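Local coordinates for bromo domain-containing protein (Trypanosoma brucei brucei, PDB 5K29), which is of unknown function but carries a bromodomain, and so probably recognises acetylated lysine, as other members of this family do, at residues A[10-15]-A[116-120]. Coordinates in Å, arbitrary orientation, origin at the centre of the assembly. Numbering follows the deposited sequence.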
ATOM      1  N   TYR A  10     -11.650  -1.169 -10.164  1.00 82.08           N
ATOM      2  CA  TYR A  10     -11.170   0.187  -9.914  1.00 79.86           C
ATOM      3  C   TYR A  10     -10.230   0.669 -11.028  1.00 84.66           C
ATOM      4  O   TYR A  10      -9.340  -0.087 -11.434  1.00 83.44           O
ATOM      5  CB  TYR A  10     -10.478   0.289  -8.537  1.00 76.20           C
ATOM      6  CG  TYR A  10     -11.232  -0.353  -7.387  1.00 76.33           C
ATOM      7  CD1 TYR A  10     -12.368   0.247  -6.852  1.00 79.62           C
ATOM      8  CD2 TYR A  10     -10.805  -1.557  -6.828  1.00 74.80           C
ATOM      9  CE1 TYR A  10     -13.057  -0.327  -5.784  1.00 79.11           C
ATOM     10  CE2 TYR A  10     -11.496  -2.150  -5.769  1.00 74.43           C
ATOM     11  CZ  TYR A  10     -12.625  -1.529  -5.251  1.00 81.78           C
ATOM     12  OH  TYR A  10     -13.331  -2.081  -4.206  1.00 77.17           O
ATOM     13  N   PRO A  11     -10.402   1.924 -11.522  1.00 83.17           N
ATOM     14  CA  PRO A  11      -9.500   2.428 -12.578  1.00 85.22           C
ATOM     15  C   PRO A  11      -8.065   2.674 -12.107  1.00 86.71           C
ATOM     16  O   PRO A  11      -7.832   2.970 -10.926  1.00 82.90           O
ATOM     17  CB  PRO A  11     -10.163   3.729 -13.035  1.00 89.81           C
ATOM     18  CG  PRO A  11     -11.008   4.155 -11.897  1.00 92.23           C
ATOM     19  CD  PRO A  11     -11.427   2.926 -11.156  1.00 85.46           C
ATOM     20  N   ARG A  12      -7.107   2.573 -13.052  1.00 85.12           N
ATOM     21  CA  ARG A  12      -5.674   2.770 -12.828  1.00 82.73           C
ATOM     22  C   ARG A  12      -5.382   4.121 -12.165  1.00 85.67           C
ATOM     23  O   ARG A  12      -4.607   4.162 -11.212  1.00 82.30           O
ATOM     24  CB  ARG A  12      -4.896   2.615 -14.143  1.00 85.52           C
ATOM     25  N   GLU A  13      -6.037   5.208 -12.632  1.00 84.99           N
ATOM     26  CA  GLU A  13      -5.877   6.564 -12.086  1.00 84.65           C
ATOM     27  C   GLU A  13      -6.155   6.637 -10.569  1.00 83.71           C
ATOM     28  O   GLU A  13      -5.415   7.310  -9.839  1.00 81.42           O
ATOM     29  CB  GLU A  13      -6.746   7.582 -12.855  1.00 90.21           C
ATOM     30  N   GLU A  14      -7.198   5.917 -10.103  1.00 78.52           N
ATOM     31  CA  GLU A  14      -7.582   5.869  -8.685  1.00 75.03           C
ATOM     32  C   GLU A  14      -6.596   5.053  -7.857  1.00 74.25           C
ATOM     33  O   GLU A  14      -6.310   5.416  -6.720  1.00 72.41           O
ATOM     34  CB  GLU A  14      -9.034   5.385  -8.507  1.00 77.29           C
ATOM     35  CG  GLU A  14     -10.057   6.402  -9.006  1.00 87.92           C
ATOM     36  CD  GLU A  14     -11.523   6.079  -8.793  1.00110.39           C
ATOM     37  OE1 GLU A  14     -11.833   5.195  -7.963  1.00110.97           O
ATOM     38  OE2 GLU A  14     -12.371   6.731  -9.446  1.00106.71           O
ATOM     39  N   MET A  15      -6.055   3.969  -8.438  1.00 69.70           N
ATOM     40  CA  MET A  15      -5.047   3.106  -7.795  1.00 65.57           C
ATOM     41  C   MET A  15      -3.731   3.835  -7.652  1.00 68.55           C
ATOM     42  O   MET A  15      -3.101   3.745  -6.604  1.00 66.00           O
ATOM     43  CB  MET A  15      -4.874   1.768  -8.548  1.00 67.48           C
ATOM     44  CG  MET A  15      -6.152   0.944  -8.626  1.00 70.25           C
ATOM     45  SD  MET A  15      -6.578   0.159  -7.056  1.00 70.07           S
ATOM     46  CE  MET A  15      -7.628   1.384  -6.334  1.00 67.38           C
ATOM     47  N   TYR A 116     -10.633   3.890   1.221  1.00 57.98           N
ATOM     48  CA  TYR A 116     -10.887   3.976  -0.216  1.00 58.74           C
ATOM     49  C   TYR A 116     -12.077   3.027  -0.585  1.00 62.94           C
ATOM     50  O   TYR A 116     -13.004   3.453  -1.268  1.00 63.63           O
ATOM     51  CB  TYR A 116      -9.622   3.654  -1.033  1.00 57.75           C
ATOM     52  CG  TYR A 116      -9.921   3.496  -2.510  1.00 61.39           C
ATOM     53  CD1 TYR A 116     -10.009   4.606  -3.348  1.00 63.89           C
ATOM     54  CD2 TYR A 116     -10.191   2.242  -3.057  1.00 62.87           C
ATOM     55  CE1 TYR A 116     -10.350   4.471  -4.691  1.00 65.36           C
ATOM     56  CE2 TYR A 116     -10.548   2.099  -4.396  1.00 66.04           C
ATOM     57  CZ  TYR A 116     -10.588   3.213  -5.217  1.00 74.91           C
ATOM     58  OH  TYR A 116     -10.891   3.068  -6.547  1.00 80.74           O
ATOM     59  N   ILE A 117     -12.000   1.754  -0.160  1.00 58.94           N
ATOM     60  CA  ILE A 117     -13.021   0.700  -0.331  1.00 60.76           C
ATOM     61  C   ILE A 117     -14.362   1.162   0.255  1.00 67.27           C
ATOM     62  O   ILE A 117     -15.373   1.097  -0.441  1.00 70.05           O
ATOM     63  CB  ILE A 117     -12.547  -0.622   0.328  1.00 62.55           C
ATOM     64  CG1 ILE A 117     -11.327  -1.215  -0.388  1.00 61.06           C
ATOM     65  CG2 ILE A 117     -13.679  -1.619   0.409  1.00 66.58           C
ATOM     66  CD1 ILE A 117     -10.597  -2.328   0.434  1.00 64.58           C
ATOM     67  N   SER A 118     -14.355   1.665   1.514  1.00 65.12           N
ATOM     68  CA  SER A 118     -15.534   2.199   2.208  1.00 69.36           C
ATOM     69  C   SER A 118     -16.137   3.355   1.418  1.00 76.67           C
ATOM     70  O   SER A 118     -17.356   3.477   1.374  1.00 80.13           O
ATOM     71  CB  SER A 118     -15.166   2.719   3.592  1.00 74.51           C
ATOM     72  OG  SER A 118     -14.477   1.752   4.363  1.00 89.49           O
ATOM     73  N   GLN A 119     -15.290   4.219   0.815  1.00 71.65           N
ATOM     74  CA  GLN A 119     -15.771   5.362   0.030  1.00 73.91           C
ATOM     75  C   GLN A 119     -16.436   4.915  -1.277  1.00 77.63           C
ATOM     76  O   GLN A 119     -17.459   5.468  -1.622  1.00 79.88           O
ATOM     77  CB  GLN A 119     -14.656   6.382  -0.228  1.00 74.59           C
ATOM     78  CG  GLN A 119     -14.373   7.300   0.956  1.00 93.71           C
ATOM     79  N   LYS A 120     -15.874   3.902  -1.983  1.00 72.64           N
ATOM     80  CA  LYS A 120     -16.451   3.342  -3.219  1.00 74.02           C
ATOM     81  C   LYS A 120     -17.815   2.684  -2.938  1.00 83.74           C
ATOM     82  O   LYS A 120     -18.757   2.875  -3.712  1.00 88.02           O
ATOM     83  CB  LYS A 120     -15.483   2.340  -3.905  1.00 72.01           C
ATOM     84  CG  LYS A 120     -14.191   2.954  -4.444  1.00 80.97           C
ATOM     85  CD  LYS A 120     -14.368   3.925  -5.639  1.00 93.13           C
ATOM     86  CE  LYS A 120     -14.433   3.246  -6.985  1.00103.00           C
ATOM     87  NZ  LYS A 120     -14.491   4.232  -8.094  1.00114.13           N
TER
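Helix 12-21 and helix 97-122 begin and end the left-handed four-helix bundle of the bromodomain; here the first turn of the former, with P11 at its N-cap, faces the C-terminal end of the latter. The backbones stay well apart: the CA atoms of Y10 and K120 are 9.1 Å from each other, those of E14 and Y116 9.3 Å. Long side chains bridge the gap. Y116 reaches across from helix 97-122 and turns its ring edge to the face of Y10, with centroids 5.2 Å apart and planes at 69°. M15 adds apolar packing, its CE 3.6 Å from CE2 of Y116. L74, from the loop between helices 53-64 and 75-92, touches Y10, M15 and Y116. The Y10 hydroxyl is hydrogen-bonded to the V72 carbonyl in this loop. K120 lies one helical turn after Y116, so both can reach E14. OE1 of E14 accepts a hydrogen bond from Y116 OH at 2.7 Å and forms a salt bridge with K120 NZ at 2.8 Å.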